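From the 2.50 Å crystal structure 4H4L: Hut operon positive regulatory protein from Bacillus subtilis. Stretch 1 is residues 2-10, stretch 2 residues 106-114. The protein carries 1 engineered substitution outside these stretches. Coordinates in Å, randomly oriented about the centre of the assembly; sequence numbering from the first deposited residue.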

# COMPACT_ATOMS: atom_id res chain seq x y z
N THR A 2 11.26 15.91 -24.74
CA THR A 2 11.11 14.45 -24.43
C THR A 2 12.48 13.77 -24.37
O THR A 2 13.41 14.29 -23.77
CB THR A 2 10.20 13.71 -25.44
OG1 THR A 2 10.68 13.92 -26.78
CG2 THR A 2 8.75 14.18 -25.35
N LEU A 3 12.59 12.61 -25.03
CA LEU A 3 13.75 11.74 -24.92
C LEU A 3 14.47 11.54 -26.26
O LEU A 3 13.84 11.56 -27.32
CB LEU A 3 13.32 10.36 -24.37
CG LEU A 3 12.31 10.24 -23.21
CD1 LEU A 3 10.89 10.03 -23.71
CD2 LEU A 3 12.70 9.10 -22.29
N HIS A 4 15.79 11.37 -26.21
CA HIS A 4 16.52 10.86 -27.37
C HIS A 4 16.26 9.38 -27.40
O HIS A 4 16.51 8.68 -26.41
CB HIS A 4 18.02 11.15 -27.30
CG HIS A 4 18.79 10.82 -28.58
ND1 HIS A 4 19.35 11.77 -29.35
CD2 HIS A 4 19.08 9.60 -29.19
CE1 HIS A 4 19.96 11.19 -30.41
NE2 HIS A 4 19.79 9.86 -30.31
N LYS A 5 15.76 8.92 -28.55
CA LYS A 5 15.18 7.58 -28.71
C LYS A 5 16.14 6.39 -28.55
O LYS A 5 15.73 5.32 -28.09
CB LYS A 5 14.45 7.48 -30.05
N GLU A 6 17.40 6.58 -28.93
CA GLU A 6 18.41 5.51 -28.82
C GLU A 6 19.46 5.75 -27.72
O GLU A 6 20.60 5.29 -27.81
CB GLU A 6 19.05 5.19 -30.18
CG GLU A 6 19.36 6.42 -31.03
CD GLU A 6 19.92 6.02 -32.41
OE1 GLU A 6 19.77 4.84 -32.83
OE2 GLU A 6 20.52 6.91 -33.08
N ARG A 7 19.06 6.50 -26.70
CA ARG A 7 19.72 6.47 -25.40
C ARG A 7 18.66 6.55 -24.27
O ARG A 7 18.75 7.36 -23.35
CB ARG A 7 20.88 7.48 -25.29
CG ARG A 7 20.55 8.96 -25.50
CD ARG A 7 21.74 9.85 -25.16
NE ARG A 7 22.81 9.78 -26.17
CZ ARG A 7 24.04 9.32 -25.96
NH1 ARG A 7 24.41 8.87 -24.76
NH2 ARG A 7 24.93 9.31 -26.95
N ARG A 8 17.64 5.70 -24.40
CA ARG A 8 16.56 5.62 -23.41
C ARG A 8 17.08 4.82 -22.22
O ARG A 8 17.27 3.60 -22.31
CB ARG A 8 15.29 5.01 -24.02
CG ARG A 8 14.46 5.96 -24.91
CD ARG A 8 13.29 5.28 -25.63
NE ARG A 8 13.68 4.07 -26.38
CZ ARG A 8 12.88 3.37 -27.19
NH1 ARG A 8 11.62 3.73 -27.40
NH2 ARG A 8 13.36 2.29 -27.81
N ILE A 9 17.30 5.51 -21.11
CA ILE A 9 18.04 4.98 -19.96
C ILE A 9 17.53 3.65 -19.37
O ILE A 9 18.33 2.75 -19.05
CB ILE A 9 18.18 6.05 -18.88
CG1 ILE A 9 18.97 5.50 -17.69
CG2 ILE A 9 16.82 6.63 -18.55
CD1 ILE A 9 19.56 6.57 -16.79
N GLY A 10 16.20 3.52 -19.23
CA GLY A 10 15.60 2.28 -18.82
C GLY A 10 16.00 1.13 -19.72
O GLY A 10 16.65 0.17 -19.27
N VAL A 106 22.87 -0.22 -12.79
CA VAL A 106 22.63 1.20 -12.46
C VAL A 106 23.19 2.15 -13.52
O VAL A 106 24.40 2.24 -13.71
CB VAL A 106 23.26 1.64 -11.12
CG1 VAL A 106 22.86 3.07 -10.79
CG2 VAL A 106 22.89 0.70 -9.99
N LEU A 107 22.31 2.89 -14.17
CA LEU A 107 22.70 3.86 -15.19
C LEU A 107 22.53 5.30 -14.74
O LEU A 107 21.54 5.63 -14.09
CB LEU A 107 21.92 3.64 -16.48
CG LEU A 107 22.59 2.92 -17.64
CD1 LEU A 107 21.81 3.21 -18.91
CD2 LEU A 107 24.02 3.38 -17.83
N ARG A 108 23.50 6.14 -15.10
CA ARG A 108 23.41 7.59 -14.88
C ARG A 108 23.88 8.44 -16.08
O ARG A 108 24.94 8.21 -16.67
CB ARG A 108 24.16 8.01 -13.62
CG ARG A 108 24.32 9.52 -13.52
CD ARG A 108 25.33 9.90 -12.47
NE ARG A 108 25.21 11.30 -12.06
CZ ARG A 108 25.57 11.75 -10.86
NH1 ARG A 108 26.08 10.91 -9.95
NH2 ARG A 108 25.42 13.05 -10.57
N GLY A 109 23.08 9.45 -16.40
CA GLY A 109 23.33 10.32 -17.53
C GLY A 109 22.04 10.99 -17.94
O GLY A 109 20.98 10.71 -17.37
N ASN A 110 22.13 11.88 -18.91
CA ASN A 110 20.96 12.59 -19.39
C ASN A 110 20.38 11.98 -20.66
O ASN A 110 21.07 11.92 -21.67
CB ASN A 110 21.29 14.06 -19.60
CG ASN A 110 20.06 14.89 -19.85
OD1 ASN A 110 19.04 14.36 -20.29
ND2 ASN A 110 20.15 16.18 -19.57
N PRO A 111 19.12 11.50 -20.62
CA PRO A 111 18.43 10.93 -21.79
C PRO A 111 17.35 11.81 -22.46
O PRO A 111 16.61 11.31 -23.32
CB PRO A 111 17.80 9.65 -21.23
CG PRO A 111 17.58 9.95 -19.77
CD PRO A 111 18.38 11.18 -19.38
N TYR A 112 17.27 13.09 -22.06
CA TYR A 112 16.30 14.05 -22.60
C TYR A 112 16.91 14.96 -23.67
O TYR A 112 18.13 14.93 -23.87
CB TYR A 112 15.72 14.91 -21.48
CG TYR A 112 14.94 14.12 -20.47
CD1 TYR A 112 15.56 13.60 -19.34
CD2 TYR A 112 13.57 13.88 -20.65
CE1 TYR A 112 14.85 12.87 -18.41
CE2 TYR A 112 12.85 13.14 -19.72
CZ TYR A 112 13.49 12.64 -18.60
OH TYR A 112 12.80 11.90 -17.66
N GLU A 113 16.06 15.76 -24.33
CA GLU A 113 16.44 16.69 -25.41
C GLU A 113 17.59 17.62 -25.08
O GLU A 113 18.66 17.52 -25.68
CB GLU A 113 15.23 17.53 -25.85
N SER A 114 17.38 18.54 -24.13
CA SER A 114 18.43 19.50 -23.73
C SER A 114 19.21 19.01 -22.52
O SER A 114 18.77 18.14 -21.79
CB SER A 114 17.88 20.91 -23.50
OG SER A 114 16.93 20.95 -22.45

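Two segments about a hundred residues apart in one chain meet here, through backbone at one end and apolar side chains at the other. Leu 3 and Tyr 112 form a single beta bridge. Its two hydrogen bonds run from Glu 113 N to Thr 2 O (3.1 Å) and from His 4 N to Pro 111 O (3.0 Å). The same acceptors take CA-H...O contacts: Tyr 112 CA lies 3.1 Å from Thr 2 O, and Leu 3 CA lies 3.3 Å from Pro 111 O. Each carbonyl therefore serves two donors.

The bridge needs no side chain. His 4 is t at chi1, and the end of its side chain leads away from the other segment. Tyr 112 has its CA-to-CB bond pointing away overall, yet Tyr 112 CB still touches the other segment, 3.3 Å from Thr 2 O. Its chi1 is m and its chi2 is 91°. Thr 2 O sits at the ring edge, near the ring plane, and the tyrosine hydroxyl is hydrogen-bonded elsewhere in the structure.

Asn 110 also points away, with chi1 t. Its side chain braces its own loop instead: Tyr 112 N donates to Asn 110 OD1 (2.8 Å), and Asn 110 ND2 makes a weak hydrogen bond to Ser 114 O (3.3 Å).

Between the bridge and the helix, a type I turn runs from His 4 to Arg 7. Its hydrogen bond, Arg 7 N to His 4 O at 3.4 Å, is weak. At the end of the turn, Arg 7 O comes within 3.3 Å of Pro 111 CB.

Arg 8 is the N-cap residue, and Ile 9 follows in the helix. Ile 9 is buried and points toward the other segment. With both chi angles t, its chain is extended: CG1 lies 3.7 Å from Leu 107 CB, and CD1 reaches to 3.5 Å from Leu 107 O. The CG2 branch packs on the proline ring, 3.6 Å from Pro 111 CG.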